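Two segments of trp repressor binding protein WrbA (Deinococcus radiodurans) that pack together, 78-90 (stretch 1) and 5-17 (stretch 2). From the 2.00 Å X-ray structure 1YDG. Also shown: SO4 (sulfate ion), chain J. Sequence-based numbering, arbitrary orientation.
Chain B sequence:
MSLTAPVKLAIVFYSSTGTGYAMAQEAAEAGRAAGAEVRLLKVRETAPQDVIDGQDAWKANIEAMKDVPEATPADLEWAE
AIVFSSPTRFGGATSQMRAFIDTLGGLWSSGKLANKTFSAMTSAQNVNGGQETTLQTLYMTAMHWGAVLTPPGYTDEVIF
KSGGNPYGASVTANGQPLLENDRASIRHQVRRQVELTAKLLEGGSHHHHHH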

ATOM      1  N   TRP B  78     -13.854   4.656 -24.724  1.00 13.83           N
ATOM      2  CA  TRP B  78     -13.889   3.700 -25.820  1.00 13.60           C
ATOM      3  C   TRP B  78     -13.504   2.284 -25.382  1.00 13.37           C
ATOM      4  O   TRP B  78     -14.139   1.314 -25.808  1.00 12.36           O
ATOM      5  CB  TRP B  78     -12.965   4.163 -26.961  1.00 13.49           C
ATOM      6  CG  TRP B  78     -12.716   3.149 -28.036  1.00 12.93           C
ATOM      7  CD1 TRP B  78     -13.527   2.848 -29.071  1.00 12.96           C
ATOM      8  CD2 TRP B  78     -11.572   2.291 -28.157  1.00 13.81           C
ATOM      9  NE1 TRP B  78     -12.967   1.853 -29.843  1.00 13.41           N
ATOM     10  CE2 TRP B  78     -11.757   1.510 -29.311  1.00 12.14           C
ATOM     11  CE3 TRP B  78     -10.398   2.118 -27.401  1.00 12.26           C
ATOM     12  CZ2 TRP B  78     -10.830   0.565 -29.728  1.00 13.53           C
ATOM     13  CZ3 TRP B  78      -9.485   1.190 -27.819  1.00 13.00           C
ATOM     14  CH2 TRP B  78      -9.704   0.411 -28.964  1.00 13.80           C
ATOM     15  N   ALA B  79     -12.463   2.178 -24.558  1.00 13.57           N
ATOM     16  CA  ALA B  79     -11.896   0.892 -24.173  1.00 13.70           C
ATOM     17  C   ALA B  79     -12.870   0.043 -23.359  1.00 13.55           C
ATOM     18  O   ALA B  79     -13.699   0.536 -22.613  1.00 14.21           O
ATOM     19  CB  ALA B  79     -10.592   1.086 -23.390  1.00 13.65           C
ATOM     20  N   GLU B  80     -12.755  -1.256 -23.533  1.00 14.45           N
ATOM     21  CA  GLU B  80     -13.409  -2.191 -22.646  1.00 14.35           C
ATOM     22  C   GLU B  80     -12.371  -2.779 -21.702  1.00 14.20           C
ATOM     23  O   GLU B  80     -12.706  -3.238 -20.615  1.00 13.57           O
ATOM     24  CB  GLU B  80     -14.095  -3.253 -23.472  1.00 14.71           C
ATOM     25  CG  GLU B  80     -15.327  -2.729 -24.159  1.00 15.54           C
ATOM     26  CD  GLU B  80     -15.684  -3.462 -25.428  1.00 15.69           C
ATOM     27  OE1 GLU B  80     -14.801  -4.035 -26.078  1.00 18.88           O
ATOM     28  OE2 GLU B  80     -16.874  -3.464 -25.782  1.00 20.19           O
ATOM     29  N   ALA B  81     -11.109  -2.745 -22.131  1.00 14.03           N
ATOM     30  CA  ALA B  81      -9.997  -3.232 -21.346  1.00 13.50           C
ATOM     31  C   ALA B  81      -8.893  -2.195 -21.353  1.00 13.12           C
ATOM     32  O   ALA B  81      -8.504  -1.719 -22.402  1.00 13.49           O
ATOM     33  CB  ALA B  81      -9.508  -4.555 -21.921  1.00 14.37           C
ATOM     34  N   ILE B  82      -8.391  -1.843 -20.174  1.00 12.10           N
ATOM     35  CA  ILE B  82      -7.353  -0.835 -20.030  1.00 12.29           C
ATOM     36  C   ILE B  82      -6.075  -1.370 -19.411  1.00 12.45           C
ATOM     37  O   ILE B  82      -6.110  -2.067 -18.393  1.00 12.11           O
ATOM     38  CB  ILE B  82      -7.850   0.316 -19.122  1.00 12.39           C
ATOM     39  CG1 ILE B  82      -9.014   1.046 -19.795  1.00 12.41           C
ATOM     40  CG2 ILE B  82      -6.685   1.267 -18.779  1.00 11.24           C
ATOM     41  CD1 ILE B  82      -9.970   1.788 -18.833  1.00 13.16           C
ATOM     42  N   VAL B  83      -4.938  -1.017 -20.005  1.00 12.35           N
ATOM     43  CA  VAL B  83      -3.649  -1.229 -19.355  1.00 12.23           C
ATOM     44  C   VAL B  83      -2.962   0.108 -19.197  1.00 12.58           C
ATOM     45  O   VAL B  83      -2.884   0.866 -20.166  1.00 11.90           O
ATOM     46  CB  VAL B  83      -2.711  -2.186 -20.162  1.00 12.66           C
ATOM     47  CG1 VAL B  83      -1.329  -2.289 -19.531  1.00 11.57           C
ATOM     48  CG2 VAL B  83      -3.324  -3.572 -20.332  1.00 12.99           C
ATOM     49  N   PHE B  84      -2.453   0.360 -17.975  1.00 12.33           N
ATOM     50  CA  PHE B  84      -1.597   1.512 -17.633  1.00 11.93           C
ATOM     51  C   PHE B  84      -0.168   1.052 -17.337  1.00 12.01           C
ATOM     52  O   PHE B  84       0.044   0.089 -16.579  1.00 12.37           O
ATOM     53  CB  PHE B  84      -2.114   2.207 -16.355  1.00 11.99           C
ATOM     54  CG  PHE B  84      -3.200   3.213 -16.585  1.00 10.63           C
ATOM     55  CD1 PHE B  84      -3.917   3.255 -17.780  1.00 11.64           C
ATOM     56  CD2 PHE B  84      -3.543   4.090 -15.581  1.00 10.79           C
ATOM     57  CE1 PHE B  84      -4.943   4.187 -17.969  1.00 10.71           C
ATOM     58  CE2 PHE B  84      -4.566   5.024 -15.768  1.00 11.23           C
ATOM     59  CZ  PHE B  84      -5.258   5.063 -16.951  1.00 11.52           C
ATOM     60  N   SER B  85       0.793   1.747 -17.922  1.00 11.73           N
ATOM     61  CA  SER B  85       2.203   1.497 -17.698  1.00 12.75           C
ATOM     62  C   SER B  85       2.903   2.800 -17.359  1.00 12.38           C
ATOM     63  O   SER B  85       2.785   3.791 -18.090  1.00 12.78           O
ATOM     64  CB  SER B  85       2.830   0.845 -18.939  1.00 12.61           C
ATOM     65  OG  SER B  85       4.188   0.528 -18.715  1.00 14.21           O
ATOM     66  N   SER B  86       3.616   2.811 -16.237  1.00 12.20           N
ATOM     67  CA  SER B  86       4.443   3.937 -15.858  1.00 12.76           C
ATOM     68  C   SER B  86       5.754   3.493 -15.243  1.00 13.30           C
ATOM     69  O   SER B  86       5.734   2.606 -14.403  1.00 14.10           O
ATOM     70  CB  SER B  86       3.722   4.775 -14.806  1.00 12.50           C
ATOM     71  OG  SER B  86       4.539   5.842 -14.416  1.00  9.73           O
ATOM     72  N   PRO B  87       6.868   4.172 -15.564  1.00 13.72           N
ATOM     73  CA  PRO B  87       8.051   3.906 -14.745  1.00 14.41           C
ATOM     74  C   PRO B  87       7.789   4.385 -13.331  1.00 14.91           C
ATOM     75  O   PRO B  87       6.931   5.246 -13.102  1.00 14.65           O
ATOM     76  CB  PRO B  87       9.168   4.723 -15.406  1.00 14.50           C
ATOM     77  CG  PRO B  87       8.480   5.703 -16.313  1.00 14.27           C
ATOM     78  CD  PRO B  87       7.092   5.230 -16.568  1.00 13.71           C
ATOM     79  N   THR B  88       8.492   3.809 -12.373  1.00 15.89           N
ATOM     80  CA  THR B  88       8.352   4.264 -10.995  1.00 16.48           C
ATOM     81  C   THR B  88       9.078   5.573 -10.784  1.00 16.87           C
ATOM     82  O   THR B  88      10.147   5.781 -11.358  1.00 16.76           O
ATOM     83  CB  THR B  88       8.896   3.242  -9.995  1.00 16.72           C
ATOM     84  OG1 THR B  88       8.432   3.580  -8.686  1.00 18.46           O
ATOM     85  CG2 THR B  88      10.411   3.267  -9.968  1.00 18.80           C
ATOM     86  N   ARG B  89       8.471   6.467  -9.998  1.00 17.28           N
ATOM     87  CA  ARG B  89       9.159   7.614  -9.396  1.00 17.11           C
ATOM     88  C   ARG B  89       8.975   7.555  -7.887  1.00 16.67           C
ATOM     89  O   ARG B  89       7.886   7.813  -7.395  1.00 16.74           O
ATOM     90  CB  ARG B  89       8.564   8.953  -9.853  1.00 17.75           C
ATOM     91  CG  ARG B  89       8.699   9.256 -11.306  1.00 20.01           C
ATOM     92  CD  ARG B  89      10.110   9.604 -11.712  1.00 21.18           C
ATOM     93  NE  ARG B  89      10.132   9.908 -13.136  1.00 21.32           N
ATOM     94  CZ  ARG B  89      10.449   9.049 -14.102  1.00 20.71           C
ATOM     95  NH1 ARG B  89      10.822   7.797 -13.839  1.00 20.77           N
ATOM     96  NH2 ARG B  89      10.401   9.463 -15.353  1.00 22.21           N
ATOM     97  N   PHE B  90      10.039   7.257  -7.155  1.00 16.89           N
ATOM     98  CA  PHE B  90       9.979   7.099  -5.690  1.00 16.71           C
ATOM     99  C   PHE B  90       8.792   6.230  -5.246  1.00 16.11           C
ATOM    100  O   PHE B  90       8.056   6.587  -4.317  1.00 16.39           O
ATOM    101  CB  PHE B  90       9.929   8.462  -4.981  1.00 17.67           C
ATOM    102  CG  PHE B  90      11.017   9.441  -5.417  1.00 17.25           C
ATOM    103  CD1 PHE B  90      12.344   9.155  -5.203  1.00 18.03           C
ATOM    104  CD2 PHE B  90      10.688  10.622  -6.064  1.00 19.65           C
ATOM    105  CE1 PHE B  90      13.342  10.040  -5.598  1.00 19.18           C
ATOM    106  CE2 PHE B  90      11.676  11.524  -6.470  1.00 19.46           C
ATOM    107  CZ  PHE B  90      13.003  11.230  -6.235  1.00 19.82           C
TER
HETATM  108  S   SO4 J1303      11.249   4.581 -19.120  1.00 15.25           S
HETATM  109  O1  SO4 J1303      12.410   4.246 -19.945  1.00 17.63           O
HETATM  110  O2  SO4 J1303      11.302   3.851 -17.870  1.00 15.47           O
HETATM  111  O3  SO4 J1303      11.284   6.024 -18.883  1.00 15.48           O
HETATM  112  O4  SO4 J1303      10.029   4.182 -19.811  1.00 14.55           O
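Stretch 2 (5-17) APVKLAIVFYSST

Stretch 2 lies beside stretch 1 as a neighbouring parallel strand. Its extended part, Lys-8 to Phe-13, runs in the same direction as the strand that begins at Ala-81. The two axes cross at -16° and approach to 4.7 Å. Residues before and after the strand of stretch 2 are loop or turn, and the contact buries 908 Å² in all.

Trp-78 is still helical. Its ring lies against the start of the strand in stretch 2, with Lys-8 CB 3.6 Å from the centroid of the Trp-78 six-membered ring, over the face. This is a CH-pi contact. Leu-9 O meets the edge of the same ring, 3.7 Å from Trp-78 CZ3.

Ala-79 leaves the helical conformation. Its CB packs on Ala-10 CB at 3.8 Å.

Glu-80 then holds Lys-8 by both polar groups of that backbone. Lys-8 N donates to Glu-80 OE1 at 2.9 Å, and Glu-80 N donates to Lys-8 O at 2.8 Å. Lys-8 O also accepts from Ala-81 N at 3.0 Å. A water bridges Glu-80 OE1 (2.8 Å from its oxygen) and Pro-6 O (2.4 Å from the same oxygen).

From Ala-81 the parallel pattern is regular. Odd-numbered residues of stretch 1 bond to even-numbered residues of stretch 2. Ala-10 N donates to Ala-81 O at 3.0 Å, and Val-83 N to Ala-10 O at 2.9 Å. Val-12 N donates to Val-83 O at 2.8 Å, and Ser-85 N to Val-12 O at 2.9 Å. Tyr-14 N closes the ladder on Ser-85 O at 2.9 Å.

The side chains alternate. Ala-81, Val-83 and Ser-85 share one face of the sheet with Leu-9, Ile-11 and Phe-13. There Ala-81 CB lies 3.9 Å from Leu-9 CD1, and Val-83 CB 3.8 Å from Ile-11 CD1. Ile-82 and Phe-84 share the other face with Ala-10 and Val-12. Phe-84 CD1 reaches Val-12 CB at 3.8 Å, and Phe-84 CA approaches Val-12 O at 3.2 Å in a CA-H...O contact.

Beyond Ser-85 the direct backbone hydrogen bonds stop. A water links Ser-85 OG, 2.8 Å from its oxygen, to Tyr-14 O, 2.7 Å from it. Pro-87 packs at the edge of the Tyr-14 ring, with its CD 3.8 Å from Tyr-14 CD2. Thr-88 makes no contact. Arg-89 reaches back, placing NH2 3.1 Å from Ser-16 OG, near the guanidinium plane. Phe-90 is out of reach.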

ATOM      1  N   ALA B   5     -17.803  -8.394 -31.795  1.00 34.89           N
ATOM      2  CA  ALA B   5     -16.895  -7.246 -31.753  1.00 33.68           C
ATOM      3  C   ALA B   5     -15.581  -7.697 -31.131  1.00 31.18           C
ATOM      4  O   ALA B   5     -15.575  -8.402 -30.134  1.00 31.43           O
ATOM      5  CB  ALA B   5     -17.500  -6.110 -30.933  1.00 33.55           C
ATOM      6  N   PRO B   6     -14.456  -7.341 -31.746  1.00 28.34           N
ATOM      7  CA  PRO B   6     -13.228  -7.502 -30.986  1.00 25.58           C
ATOM      8  C   PRO B   6     -13.248  -6.652 -29.708  1.00 23.97           C
ATOM      9  O   PRO B   6     -13.793  -5.548 -29.703  1.00 22.18           O
ATOM     10  CB  PRO B   6     -12.150  -7.013 -31.953  1.00 26.42           C
ATOM     11  CG  PRO B   6     -12.772  -7.154 -33.326  1.00 27.56           C
ATOM     12  CD  PRO B   6     -14.215  -6.844 -33.109  1.00 28.24           C
ATOM     13  N   VAL B   7     -12.668  -7.193 -28.639  1.00 21.80           N
ATOM     14  CA  VAL B   7     -12.431  -6.433 -27.409  1.00 20.65           C
ATOM     15  C   VAL B   7     -11.643  -5.163 -27.722  1.00 18.84           C
ATOM     16  O   VAL B   7     -10.670  -5.192 -28.475  1.00 18.37           O
ATOM     17  CB  VAL B   7     -11.640  -7.281 -26.370  1.00 20.33           C
ATOM     18  CG1 VAL B   7     -11.153  -6.424 -25.190  1.00 21.70           C
ATOM     19  CG2 VAL B   7     -12.497  -8.410 -25.858  1.00 21.07           C
ATOM     20  N   LYS B   8     -12.065  -4.048 -27.140  1.00 17.92           N
ATOM     21  CA  LYS B   8     -11.373  -2.773 -27.348  1.00 16.92           C
ATOM     22  C   LYS B   8     -10.377  -2.571 -26.215  1.00 15.63           C
ATOM     23  O   LYS B   8     -10.781  -2.435 -25.055  1.00 14.26           O
ATOM     24  CB  LYS B   8     -12.374  -1.627 -27.381  1.00 16.78           C
ATOM     25  CG  LYS B   8     -13.317  -1.673 -28.578  1.00 17.23           C
ATOM     26  CD  LYS B   8     -14.580  -0.865 -28.323  1.00 17.89           C
ATOM     27  CE  LYS B   8     -15.520  -0.854 -29.559  1.00 20.08           C
ATOM     28  NZ  LYS B   8     -15.639  -2.187 -30.222  1.00 21.69           N
ATOM     29  N   LEU B   9      -9.090  -2.548 -26.571  1.00 14.44           N
ATOM     30  CA  LEU B   9      -8.002  -2.528 -25.618  1.00 14.48           C
ATOM     31  C   LEU B   9      -7.197  -1.274 -25.812  1.00 13.71           C
ATOM     32  O   LEU B   9      -6.672  -1.055 -26.893  1.00 13.43           O
ATOM     33  CB  LEU B   9      -7.095  -3.756 -25.824  1.00 13.86           C
ATOM     34  CG  LEU B   9      -5.792  -3.834 -25.039  1.00 14.13           C
ATOM     35  CD1 LEU B   9      -6.014  -4.010 -23.524  1.00 15.20           C
ATOM     36  CD2 LEU B   9      -4.853  -4.946 -25.581  1.00 14.85           C
ATOM     37  N   ALA B  10      -7.102  -0.464 -24.761  1.00 13.50           N
ATOM     38  CA  ALA B  10      -6.247   0.722 -24.735  1.00 13.56           C
ATOM     39  C   ALA B  10      -5.042   0.467 -23.850  1.00 13.77           C
ATOM     40  O   ALA B  10      -5.201   0.161 -22.659  1.00 13.22           O
ATOM     41  CB  ALA B  10      -7.011   1.917 -24.205  1.00 13.52           C
ATOM     42  N   ILE B  11      -3.851   0.617 -24.428  1.00 13.83           N
ATOM     43  CA  ILE B  11      -2.584   0.586 -23.685  1.00 13.51           C
ATOM     44  C   ILE B  11      -2.140   2.025 -23.536  1.00 13.34           C
ATOM     45  O   ILE B  11      -1.768   2.657 -24.531  1.00 13.98           O
ATOM     46  CB  ILE B  11      -1.478  -0.192 -24.435  1.00 13.84           C
ATOM     47  CG1 ILE B  11      -1.971  -1.554 -24.956  1.00 14.89           C
ATOM     48  CG2 ILE B  11      -0.238  -0.360 -23.564  1.00 14.10           C
ATOM     49  CD1 ILE B  11      -2.499  -2.468 -23.913  1.00 16.79           C
ATOM     50  N   VAL B  12      -2.215   2.549 -22.312  1.00 12.38           N
ATOM     51  CA  VAL B  12      -1.833   3.929 -22.000  1.00 12.23           C
ATOM     52  C   VAL B  12      -0.548   3.861 -21.173  1.00 12.04           C
ATOM     53  O   VAL B  12      -0.509   3.230 -20.097  1.00 11.18           O
ATOM     54  CB  VAL B  12      -2.923   4.686 -21.203  1.00 12.10           C
ATOM     55  CG1 VAL B  12      -2.476   6.109 -20.891  1.00 11.90           C
ATOM     56  CG2 VAL B  12      -4.225   4.702 -21.958  1.00 13.97           C
ATOM     57  N   PHE B  13       0.518   4.440 -21.714  1.00 11.29           N
ATOM     58  CA  PHE B  13       1.840   4.311 -21.118  1.00 11.64           C
ATOM     59  C   PHE B  13       2.545   5.653 -21.103  1.00 11.96           C
ATOM     60  O   PHE B  13       2.388   6.475 -22.027  1.00 12.48           O
ATOM     61  CB  PHE B  13       2.685   3.271 -21.869  1.00 11.50           C
ATOM     62  CG  PHE B  13       3.220   3.769 -23.183  1.00 11.94           C
ATOM     63  CD1 PHE B  13       4.509   4.286 -23.268  1.00 10.18           C
ATOM     64  CD2 PHE B  13       2.417   3.770 -24.308  1.00 10.94           C
ATOM     65  CE1 PHE B  13       4.993   4.774 -24.451  1.00 12.45           C
ATOM     66  CE2 PHE B  13       2.895   4.265 -25.514  1.00 11.92           C
ATOM     67  CZ  PHE B  13       4.176   4.770 -25.588  1.00 11.50           C
ATOM     68  N   TYR B  14       3.268   5.903 -20.018  1.00 12.89           N
ATOM     69  CA  TYR B  14       4.259   6.957 -19.985  1.00 13.15           C
ATOM     70  C   TYR B  14       5.644   6.330 -20.118  1.00 13.95           C
ATOM     71  O   TYR B  14       5.908   5.264 -19.548  1.00 14.07           O
ATOM     72  CB  TYR B  14       4.198   7.804 -18.704  1.00 13.35           C
ATOM     73  CG  TYR B  14       5.285   8.837 -18.765  1.00 11.75           C
ATOM     74  CD1 TYR B  14       5.201   9.890 -19.657  1.00 12.20           C
ATOM     75  CD2 TYR B  14       6.469   8.671 -18.049  1.00 13.92           C
ATOM     76  CE1 TYR B  14       6.246  10.814 -19.783  1.00 11.91           C
ATOM     77  CE2 TYR B  14       7.530   9.570 -18.178  1.00 12.51           C
ATOM     78  CZ  TYR B  14       7.403  10.643 -19.048  1.00 12.40           C
ATOM     79  OH  TYR B  14       8.426  11.527 -19.189  1.00 13.62           O
ATOM     80  N   SER B  15       6.523   6.991 -20.865  1.00 13.98           N
ATOM     81  CA  SER B  15       7.915   6.569 -20.995  1.00 14.69           C
ATOM     82  C   SER B  15       8.802   7.802 -21.185  1.00 14.99           C
ATOM     83  O   SER B  15       8.544   8.621 -22.083  1.00 15.00           O
ATOM     84  CB  SER B  15       8.075   5.609 -22.183  1.00 14.86           C
ATOM     85  OG  SER B  15       9.401   5.095 -22.232  1.00 16.81           O
ATOM     86  N   SER B  16       9.829   7.953 -20.339  1.00 14.80           N
ATOM     87  CA  SER B  16      10.855   8.952 -20.585  1.00 15.30           C
ATOM     88  C   SER B  16      11.908   8.396 -21.544  1.00 15.17           C
ATOM     89  O   SER B  16      12.157   8.955 -22.609  1.00 14.80           O
ATOM     90  CB  SER B  16      11.561   9.368 -19.296  1.00 15.36           C
ATOM     91  OG  SER B  16      10.673   9.944 -18.373  1.00 18.21           O
ATOM     92  N   THR B  17      12.541   7.302 -21.138  1.00 15.58           N
ATOM     93  CA  THR B  17      13.773   6.840 -21.779  1.00 15.85           C
ATOM     94  C   THR B  17      13.612   5.587 -22.632  1.00 15.96           C
ATOM     95  O   THR B  17      14.601   4.949 -22.991  1.00 15.76           O
ATOM     96  CB  THR B  17      14.893   6.671 -20.724  1.00 16.37           C
ATOM     97  OG1 THR B  17      14.419   5.907 -19.597  1.00 16.51           O
ATOM     98  CG2 THR B  17      15.355   8.040 -20.225  1.00 17.06           C
TER
HETATM   99  O   HOH W   1     -15.809  -4.982 -28.515  1.00 30.24           O
HETATM  100  O   HOH W   2       5.877   2.789 -18.529  1.00 14.05           O
HETATM  101  O   HOH W   3      10.351  12.247 -16.423  1.00 33.96           O